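Local atomic coordinates of ancestral D-type dye decolorizing peroxidase (Geotrichum candidum, PDB entry 7ANV), a protein that probably uses a bound haem and hydrogen peroxide to oxidise dyes and other substrates, as dye-decolorizing peroxidases do. Residues A[4-9]-A[45-50]; A[26-31]-A[139-144]; A[227-232]-A[243-248]. All coordinates share one frame; numbering follows the deposited sequence.

Contact 1: A[4-9]-A[45-50]; sequences DLNNIQ and ITTTAQ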
loop_
_atom_site.group_PDB
_atom_site.type_symbol
_atom_site.label_atom_id
_atom_site.label_comp_id
_atom_site.label_asym_id
_atom_site.label_seq_id
_atom_site.Cartn_x
_atom_site.Cartn_y
_atom_site.Cartn_z
ATOM N N ASP A 4 12.237 0.410 20.913
ATOM C CA ASP A 4 11.414 -0.229 21.954
ATOM C C ASP A 4 10.170 -0.732 21.249
ATOM O O ASP A 4 9.261 0.057 20.972
ATOM C CB ASP A 4 11.125 0.703 23.113
ATOM C CG ASP A 4 10.134 0.128 24.092
ATOM O OD1 ASP A 4 9.805 -1.146 24.028
ATOM O OD2 ASP A 4 9.645 0.963 24.869
ATOM N N LEU A 5 10.160 -2.014 20.943
ATOM C CA LEU A 5 9.082 -2.557 20.098
ATOM C C LEU A 5 7.775 -2.618 20.888
ATOM O O LEU A 5 6.751 -2.774 20.251
ATOM C CB LEU A 5 9.502 -3.926 19.597
ATOM C CG LEU A 5 10.743 -3.979 18.712
ATOM C CD1 LEU A 5 10.897 -5.397 18.198
ATOM C CD2 LEU A 5 10.668 -3.002 17.574
ATOM N N ASN A 6 7.800 -2.483 22.218
ATOM C CA ASN A 6 6.569 -2.447 23.016
ATOM C C ASN A 6 6.000 -1.028 23.090
ATOM O O ASN A 6 4.952 -0.875 23.780
ATOM C CB ASN A 6 6.751 -3.033 24.408
ATOM C CG ASN A 6 5.509 -3.703 24.936
ATOM O OD1 ASN A 6 4.676 -4.265 24.210
ATOM N ND2 ASN A 6 5.332 -3.619 26.236
ATOM N N ASN A 7 6.626 -0.060 22.411
ATOM C CA ASN A 7 6.091 1.318 22.311
ATOM C C ASN A 7 5.506 1.611 20.934
ATOM O O ASN A 7 4.957 2.723 20.738
ATOM C CB ASN A 7 7.166 2.337 22.687
ATOM C CG ASN A 7 6.563 3.683 23.044
ATOM O OD1 ASN A 7 5.576 3.750 23.735
ATOM N ND2 ASN A 7 7.170 4.720 22.522
ATOM N N ILE A 8 5.647 0.697 19.981
ATOM C CA ILE A 8 5.340 0.943 18.558
ATOM C C ILE A 8 4.102 0.118 18.249
ATOM O O ILE A 8 4.080 -1.076 18.587
ATOM C CB ILE A 8 6.547 0.555 17.674
ATOM C CG1 ILE A 8 7.764 1.437 17.966
ATOM C CG2 ILE A 8 6.189 0.579 16.213
ATOM C CD1 ILE A 8 9.085 0.843 17.475
ATOM N N GLN A 9 3.110 0.716 17.650
ATOM C CA GLN A 9 1.923 -0.033 17.204
ATOM C C GLN A 9 2.305 -1.103 16.173
ATOM O O GLN A 9 3.015 -0.798 15.201
ATOM C CB GLN A 9 0.854 0.932 16.699
ATOM C CG GLN A 9 0.173 1.702 17.821
ATOM C CD GLN A 9 -1.153 2.253 17.348
ATOM O OE1 GLN A 9 -2.087 1.501 17.011
ATOM N NE2 GLN A 9 -1.250 3.564 17.293
ATOM N N ILE A 45 -4.295 -2.527 22.475
ATOM C CA ILE A 45 -3.506 -2.108 21.278
ATOM C C ILE A 45 -2.321 -3.076 21.167
ATOM O O ILE A 45 -1.548 -3.198 22.113
ATOM C CB ILE A 45 -3.051 -0.637 21.327
ATOM C CG1 ILE A 45 -4.229 0.334 21.359
ATOM C CG2 ILE A 45 -2.114 -0.318 20.150
ATOM C CD1 ILE A 45 -5.089 0.297 20.127
ATOM N N THR A 46 -2.189 -3.711 20.015
ATOM C CA THR A 46 -1.130 -4.691 19.714
ATOM C C THR A 46 0.147 -3.956 19.326
ATOM O O THR A 46 0.117 -3.187 18.345
ATOM C CB THR A 46 -1.552 -5.603 18.570
ATOM O OG1 THR A 46 -2.878 -6.090 18.840
ATOM C CG2 THR A 46 -0.610 -6.759 18.396
ATOM N N THR A 47 1.191 -4.177 20.092
ATOM C CA THR A 47 2.510 -3.551 19.823
ATOM C C THR A 47 3.303 -4.449 18.889
ATOM O O THR A 47 2.958 -5.644 18.745
ATOM C CB THR A 47 3.310 -3.349 21.100
ATOM O OG1 THR A 47 3.582 -4.632 21.679
ATOM C CG2 THR A 47 2.567 -2.466 22.058
ATOM N N THR A 48 4.401 -3.925 18.362
ATOM C CA THR A 48 5.302 -4.749 17.521
ATOM C C THR A 48 5.833 -5.908 18.366
ATOM O O THR A 48 5.973 -7.039 17.822
ATOM C CB THR A 48 6.397 -3.891 16.872
ATOM O OG1 THR A 48 5.811 -3.012 15.917
ATOM C CG2 THR A 48 7.422 -4.755 16.182
ATOM N N ALA A 49 6.164 -5.670 19.642
ATOM C CA ALA A 49 6.619 -6.748 20.544
ATOM C C ALA A 49 5.586 -7.887 20.520
ATOM O O ALA A 49 5.986 -9.069 20.368
ATOM C CB ALA A 49 6.875 -6.217 21.955
ATOM N N GLN A 50 4.293 -7.572 20.693
ATOM C CA GLN A 50 3.236 -8.594 20.750
ATOM C C GLN A 50 3.107 -9.258 19.381
ATOM O O GLN A 50 2.956 -10.469 19.314
ATOM C CB GLN A 50 1.896 -8.004 21.169
ATOM C CG GLN A 50 0.832 -9.081 21.322
ATOM C CD GLN A 50 1.193 -10.108 22.364
ATOM O OE1 GLN A 50 1.689 -9.796 23.438
ATOM N NE2 GLN A 50 0.951 -11.366 22.055
#
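T47, T48 and A49, at the N-terminal end of helix 48-59, are gripped by L5, N6 and I8 in a buried contact between the N-terminal loop and the start of this helix. It lies in the ferredoxin-like half of the enzyme that holds strand 20-28, and I45 and T47 also touch helix 479-486. T47 is the N-cap. Its OG1 takes the amide N of Q50 at 3.2 Å and donates to N6 OD1 at 2.8 Å. The N6 oxygen is met in its carbonyl plane. With chi1 at 63°, OG1 stands between the backbone N and the carbonyl carbon of T47, where one hydroxyl can serve both partners. The methyl CG2 of T47 lies against N6 O and N6 OD1. An alanine here has no hydroxyl, and would probably leave N6 OD1 and the amide N of Q50 without this partner and the N6 amide freer to turn.

Two loop carbonyls take amides of the first turn. A49 N reaches L5 O at 3.0 Å from above the carbonyl plane. T48 N reaches I8 O at 2.9 Å. T47 CA also sits 3.2 Å from I8 O, a CA-H...O contact. Beside these bonds, L5 CD2 packs on the methyl CG2 of T48 at 3.9 Å. The CB of L5 faces the CB of A49. I8 and T48 lie side by side, with CG2 of I8 against the hydroxyl of T48; that hydroxyl bonds to L13 O. At the far end, Q9 crosses I45 and lays its CG and OE1 on I45 CG2. The Q9 amide itself bonds to I82 N and P477 O. Three first-turn amides thus find acceptors, and the loop carbonyls would be expected to interact favourably with the positive end of the helix dipole.

Contact 2: A[26-31]-A[139-144]; sequences FKITDA and DIHGVI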
loop_
_atom_site.group_PDB
_atom_site.type_symbol
_atom_site.label_atom_id
_atom_site.label_comp_id
_atom_site.label_asym_id
_atom_site.label_seq_id
_atom_site.Cartn_x
_atom_site.Cartn_y
_atom_site.Cartn_z
ATOM N N PHE A 26 -14.111 6.487 12.189
ATOM C CA PHE A 26 -15.006 7.103 13.186
ATOM C C PHE A 26 -14.823 8.606 13.232
ATOM O O PHE A 26 -13.795 9.153 12.829
ATOM C CB PHE A 26 -14.789 6.495 14.575
ATOM C CG PHE A 26 -13.413 6.745 15.141
ATOM C CD1 PHE A 26 -13.153 7.869 15.916
ATOM C CD2 PHE A 26 -12.393 5.832 14.930
ATOM C CE1 PHE A 26 -11.890 8.095 16.442
ATOM C CE2 PHE A 26 -11.128 6.070 15.439
ATOM C CZ PHE A 26 -10.879 7.187 16.199
ATOM N N LYS A 27 -15.895 9.242 13.690
ATOM C CA LYS A 27 -15.932 10.661 14.076
ATOM C C LYS A 27 -16.029 10.686 15.592
ATOM O O LYS A 27 -16.823 9.899 16.166
ATOM C CB LYS A 27 -17.124 11.330 13.392
ATOM C CG LYS A 27 -17.316 12.796 13.714
ATOM C CD LYS A 27 -18.546 13.367 13.020
ATOM C CE LYS A 27 -18.679 14.870 13.145
ATOM N NZ LYS A 27 -20.107 15.258 13.048
ATOM N N ILE A 28 -15.240 11.549 16.221
ATOM C CA ILE A 28 -15.312 11.822 17.676
ATOM C C ILE A 28 -16.460 12.806 17.900
ATOM O O ILE A 28 -16.389 13.946 17.382
ATOM C CB ILE A 28 -13.979 12.337 18.223
ATOM C CG1 ILE A 28 -12.865 11.298 18.026
ATOM C CG2 ILE A 28 -14.142 12.798 19.671
ATOM C CD1 ILE A 28 -11.463 11.824 18.198
ATOM N N THR A 29 -17.466 12.395 18.676
ATOM C CA THR A 29 -18.666 13.236 18.956
ATOM C C THR A 29 -18.574 13.817 20.366
ATOM O O THR A 29 -19.364 14.712 20.680
ATOM C CB THR A 29 -19.940 12.420 18.754
ATOM O OG1 THR A 29 -19.864 11.247 19.565
ATOM C CG2 THR A 29 -20.105 11.978 17.328
ATOM N N ASP A 30 -17.724 13.273 21.231
ATOM C CA ASP A 30 -17.586 13.780 22.631
ATOM C C ASP A 30 -16.106 13.622 22.989
ATOM O O ASP A 30 -15.755 12.513 23.394
ATOM C CB ASP A 30 -18.539 13.042 23.580
ATOM C CG ASP A 30 -18.483 13.461 25.048
ATOM O OD1 ASP A 30 -17.481 14.086 25.459
ATOM O OD2 ASP A 30 -19.469 13.182 25.779
ATOM N N ALA A 31 -15.308 14.693 22.851
ATOM C CA ALA A 31 -13.837 14.710 23.046
ATOM C C ALA A 31 -13.453 14.275 24.460
ATOM O O ALA A 31 -12.576 13.421 24.585
ATOM C CB ALA A 31 -13.276 16.077 22.758
ATOM N N ASP A 139 -16.637 13.754 8.006
ATOM C CA ASP A 139 -15.529 14.165 8.904
ATOM C C ASP A 139 -14.980 12.906 9.601
ATOM O O ASP A 139 -15.459 12.509 10.689
ATOM C CB ASP A 139 -15.974 15.278 9.864
ATOM C CG ASP A 139 -14.939 16.384 10.018
ATOM O OD1 ASP A 139 -14.022 16.442 9.151
ATOM O OD2 ASP A 139 -15.033 17.167 11.010
ATOM N N ILE A 140 -14.006 12.280 8.957
ATOM C CA ILE A 140 -13.286 11.111 9.528
ATOM C C ILE A 140 -12.181 11.642 10.457
ATOM O O ILE A 140 -11.230 12.356 9.989
ATOM C CB ILE A 140 -12.762 10.189 8.418
ATOM C CG1 ILE A 140 -13.914 9.575 7.625
ATOM C CG2 ILE A 140 -11.875 9.112 9.023
ATOM C CD1 ILE A 140 -13.468 8.894 6.369
ATOM N N HIS A 141 -12.258 11.239 11.717
ATOM C CA HIS A 141 -11.330 11.666 12.794
ATOM C C HIS A 141 -10.268 10.601 13.060
ATOM O O HIS A 141 -9.221 10.938 13.586
ATOM C CB HIS A 141 -12.121 11.999 14.033
ATOM C CG HIS A 141 -12.916 13.257 13.870
ATOM N ND1 HIS A 141 -13.786 13.694 14.818
ATOM C CD2 HIS A 141 -12.896 14.198 12.899
ATOM C CE1 HIS A 141 -14.332 14.846 14.433
ATOM N NE2 HIS A 141 -13.826 15.171 13.243
ATOM N N GLY A 142 -10.541 9.371 12.671
ATOM C CA GLY A 142 -9.603 8.278 12.970
ATOM C C GLY A 142 -10.069 6.982 12.370
ATOM O O GLY A 142 -11.206 6.903 11.863
ATOM N N VAL A 143 -9.264 5.961 12.582
ATOM C CA VAL A 143 -9.601 4.609 12.137
ATOM C C VAL A 143 -9.057 3.659 13.179
ATOM O O VAL A 143 -7.931 3.820 13.667
ATOM C CB VAL A 143 -9.070 4.329 10.724
ATOM C CG1 VAL A 143 -7.555 4.447 10.573
ATOM C CG2 VAL A 143 -9.556 2.962 10.241
ATOM N N ILE A 144 -9.870 2.677 13.480
ATOM C CA ILE A 144 -9.447 1.520 14.306
ATOM C C ILE A 144 -9.304 0.375 13.340
ATOM O O ILE A 144 -10.256 0.087 12.602
ATOM C CB ILE A 144 -10.434 1.226 15.449
ATOM C CG1 ILE A 144 -10.552 2.439 16.364
ATOM C CG2 ILE A 144 -9.986 -0.005 16.220
ATOM C CD1 ILE A 144 -11.590 2.323 17.434
#
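H141 and F26 carry the contact between the end of strand 20-28 and the start of strand 142-148. H141 ND1 accepts the amide N of I28 at 2.9 Å, with that N tilted 30° from the imidazole plane. K27 CG lies over one face of the same ring, 4.0 Å from its centroid. F26 rests its ring on the backbone of G142, whose CA is 3.9 Å from the ring centroid. With chi1 at 64°, CG stands between the backbone N and the carbonyl carbon of F26, which brings the ring over G142. CE2 also meets I144 CG1 at 3.8 Å. A CB at G142 would clash with the ring, so glycine suits this place.

H141 and G142 sit opposite the single residue F26, a classic beta bulge in the antiparallel pairing. F26 N donates to G142 O at 3.0 Å. F26 O takes H141 N at 2.8 Å and a weak second bond from G142 N. These strands are the central pair of a four-stranded sheet in a ferredoxin-like domain.

Further out, H141 NE2 gives a weak bond to OD2 of poorly ordered D139; the firmer I28 bond more likely sets the ring's rotation. S85 OG bonds to I140 O. A87 and K91 of helix 86-92 touch the H141 side chain.

Contact 3: A[227-232]-A[243-248]; sequences VGRDGD and AKDGSF. With SO4 (sulfate ion), chain F.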
loop_
_atom_site.group_PDB
_atom_site.type_symbol
_atom_site.label_atom_id
_atom_site.label_comp_id
_atom_site.label_asym_id
_atom_site.label_seq_id
_atom_site.Cartn_x
_atom_site.Cartn_y
_atom_site.Cartn_z
ATOM N N VAL A 227 8.524 8.420 13.119
ATOM C CA VAL A 227 8.783 9.861 13.359
ATOM C C VAL A 227 9.749 9.951 14.551
ATOM O O VAL A 227 9.658 9.152 15.492
ATOM C CB VAL A 227 7.463 10.626 13.577
ATOM C CG1 VAL A 227 7.708 12.038 14.043
ATOM C CG2 VAL A 227 6.624 10.634 12.324
ATOM N N GLY A 228 10.759 10.795 14.439
ATOM C CA GLY A 228 11.655 11.113 15.556
ATOM C C GLY A 228 12.814 10.159 15.699
ATOM O O GLY A 228 13.606 10.376 16.598
ATOM N N ARG A 229 12.942 9.162 14.839
ATOM C CA ARG A 229 14.089 8.237 14.875
ATOM C C ARG A 229 15.099 8.645 13.801
ATOM O O ARG A 229 14.794 9.466 12.906
ATOM C CB ARG A 229 13.598 6.800 14.726
ATOM C CG ARG A 229 12.901 6.259 15.962
ATOM C CD ARG A 229 13.803 6.045 17.174
ATOM N NE ARG A 229 13.022 5.303 18.151
ATOM C CZ ARG A 229 13.497 4.537 19.113
ATOM N NH1 ARG A 229 14.808 4.377 19.258
ATOM N NH2 ARG A 229 12.653 3.937 19.938
ATOM N N ASP A 230 16.302 8.094 13.919
ATOM C CA ASP A 230 17.437 8.365 13.003
ATOM C C ASP A 230 16.968 8.206 11.561
ATOM O O ASP A 230 16.478 7.118 11.169
ATOM C CB ASP A 230 18.599 7.420 13.314
ATOM C CG ASP A 230 19.834 7.642 12.446
ATOM O OD1 ASP A 230 20.216 8.809 12.256
ATOM O OD2 ASP A 230 20.376 6.637 11.930
ATOM N N GLY A 231 17.121 9.258 10.771
ATOM C CA GLY A 231 16.772 9.234 9.350
ATOM C C GLY A 231 15.446 9.932 9.074
ATOM O O GLY A 231 15.065 9.970 7.893
ATOM N N ASP A 232 14.767 10.426 10.110
ATOM C CA ASP A 232 13.528 11.235 9.971
ATOM C C ASP A 232 13.979 12.660 9.693
ATOM O O ASP A 232 14.294 13.389 10.670
ATOM C CB ASP A 232 12.621 11.207 11.205
ATOM C CG ASP A 232 11.438 12.175 11.116
ATOM O OD1 ASP A 232 11.134 12.653 9.991
ATOM O OD2 ASP A 232 10.845 12.472 12.168
ATOM N N ALA A 243 4.860 12.634 18.962
ATOM C CA ALA A 243 4.922 12.034 17.598
ATOM C C ALA A 243 6.042 11.005 17.525
ATOM O O ALA A 243 6.027 10.168 16.602
ATOM C CB ALA A 243 5.071 13.100 16.545
ATOM N N LYS A 244 6.975 10.993 18.462
ATOM C CA LYS A 244 8.063 9.999 18.424
ATOM C C LYS A 244 7.499 8.583 18.414
ATOM O O LYS A 244 6.597 8.275 19.218
ATOM C CB LYS A 244 9.056 10.120 19.588
ATOM C CG LYS A 244 10.227 9.159 19.481
ATOM C CD LYS A 244 11.437 9.703 20.202
ATOM C CE LYS A 244 12.695 8.887 19.980
ATOM N NZ LYS A 244 13.676 9.205 21.048
ATOM N N ASP A 245 8.024 7.779 17.497
ATOM C CA ASP A 245 7.753 6.330 17.372
ATOM C C ASP A 245 6.341 6.114 16.827
ATOM O O ASP A 245 5.891 5.005 16.901
ATOM C CB ASP A 245 8.029 5.564 18.674
ATOM C CG ASP A 245 9.507 5.213 18.887
ATOM O OD1 ASP A 245 10.294 5.299 17.918
ATOM O OD2 ASP A 245 9.837 4.861 20.020
ATOM N N GLY A 246 5.693 7.166 16.324
ATOM C CA GLY A 246 4.485 7.032 15.504
ATOM C C GLY A 246 4.862 6.962 14.038
ATOM O O GLY A 246 6.024 7.186 13.665
ATOM N N SER A 247 3.894 6.656 13.208
ATOM C CA SER A 247 4.094 6.575 11.747
ATOM C C SER A 247 2.817 7.099 11.085
ATOM O O SER A 247 1.671 6.894 11.643
ATOM C CB SER A 247 4.441 5.187 11.313
ATOM O OG SER A 247 4.798 5.160 9.938
ATOM N N PHE A 248 2.951 7.694 9.896
ATOM C CA PHE A 248 1.778 8.116 9.097
ATOM C C PHE A 248 1.243 6.919 8.308
ATOM O O PHE A 248 2.018 6.204 7.629
ATOM C CB PHE A 248 2.136 9.281 8.180
ATOM C CG PHE A 248 2.461 10.520 8.954
ATOM C CD1 PHE A 248 1.433 11.356 9.344
ATOM C CD2 PHE A 248 3.774 10.849 9.265
ATOM C CE1 PHE A 248 1.697 12.491 10.108
ATOM C CE2 PHE A 248 4.031 11.988 10.014
ATOM C CZ PHE A 248 3.005 12.826 10.386
HETATM S S SO4 F . 17.472 6.767 17.148
HETATM O O1 SO4 F . 16.968 5.921 16.088
HETATM O O2 SO4 F . 18.916 6.791 17.093
HETATM O O3 SO4 F . 17.054 6.238 18.413
HETATM O O4 SO4 F . 16.994 8.101 16.993
#
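R229 grips the carboxylate of D245 side-on with two nitrogens. NE gives a nearly straight bond to OD1 at 2.7 Å, and NH2 donates to OD2 at 3.0 Å. Each oxygen uses its syn lone pair. The guanidinium and carboxylate planes are only 25° apart. A bend at chi2, -68°, folds the arginine back to bring its head to D245. The third nitrogen, NH1, has two acceptors elsewhere: the P2 carbonyl and O3 of a sulfate ion, probably from the crystallisation liquor, at 3.0 Å. The amide N of D230 also holds this sulfate through O1, with a weak bond to O4, and the amino group of A1 is a further donor. K244 CE lies over one face of the guanidinium.

The backbones join through V227. Its N donates to G246 O at 2.8 Å, nearly along the C=O axis, and its O accepts D245 N at 2.9 Å. These two bonds tie the loop to a type II beta turn, A243 to G246, which leads into strand 247-256. G246 N closes that turn on A243 O. A second type II turn runs from R229 to D232 and is closed by D232 N on R229 O. G228 has a positive phi, which favours glycine, and its N donates to D232 OD2 at 2.8 Å. That oxygen also forms a salt bridge with R239, so one carboxylate oxygen serves a backbone amide and an arginine.

The apolar side of the contact is the V227 side chain. CG1 touches the CB of A243 at 3.8 Å. CG2 lies 3.7 Å from F248 CE2. The F248 ring in turn meets F104 edge-to-face and the ring of F475 on neighbouring strand 466-476.

All three contacts are mostly buried, but each has exposed residues: N6 in contact 1, D139 in contact 2 and K244 in contact 3. Contact 2 joins two sheet strands, and its bonds follow the bulged strand pairing. Contacts 1 and 3 instead fix irregular segments to the start of a helix and of a strand. Contact 1 does so with amides, carbonyls and hydroxyls, whereas contact 3 adds an ion pair. Contacts 1 and 3 also touch: N7 packs on D245, and D4 lies beside R229. Contact 2 touches neither. Contacts 1 and 2 belong to the N-terminal domain, while 243-248 enters the other four-stranded sheet.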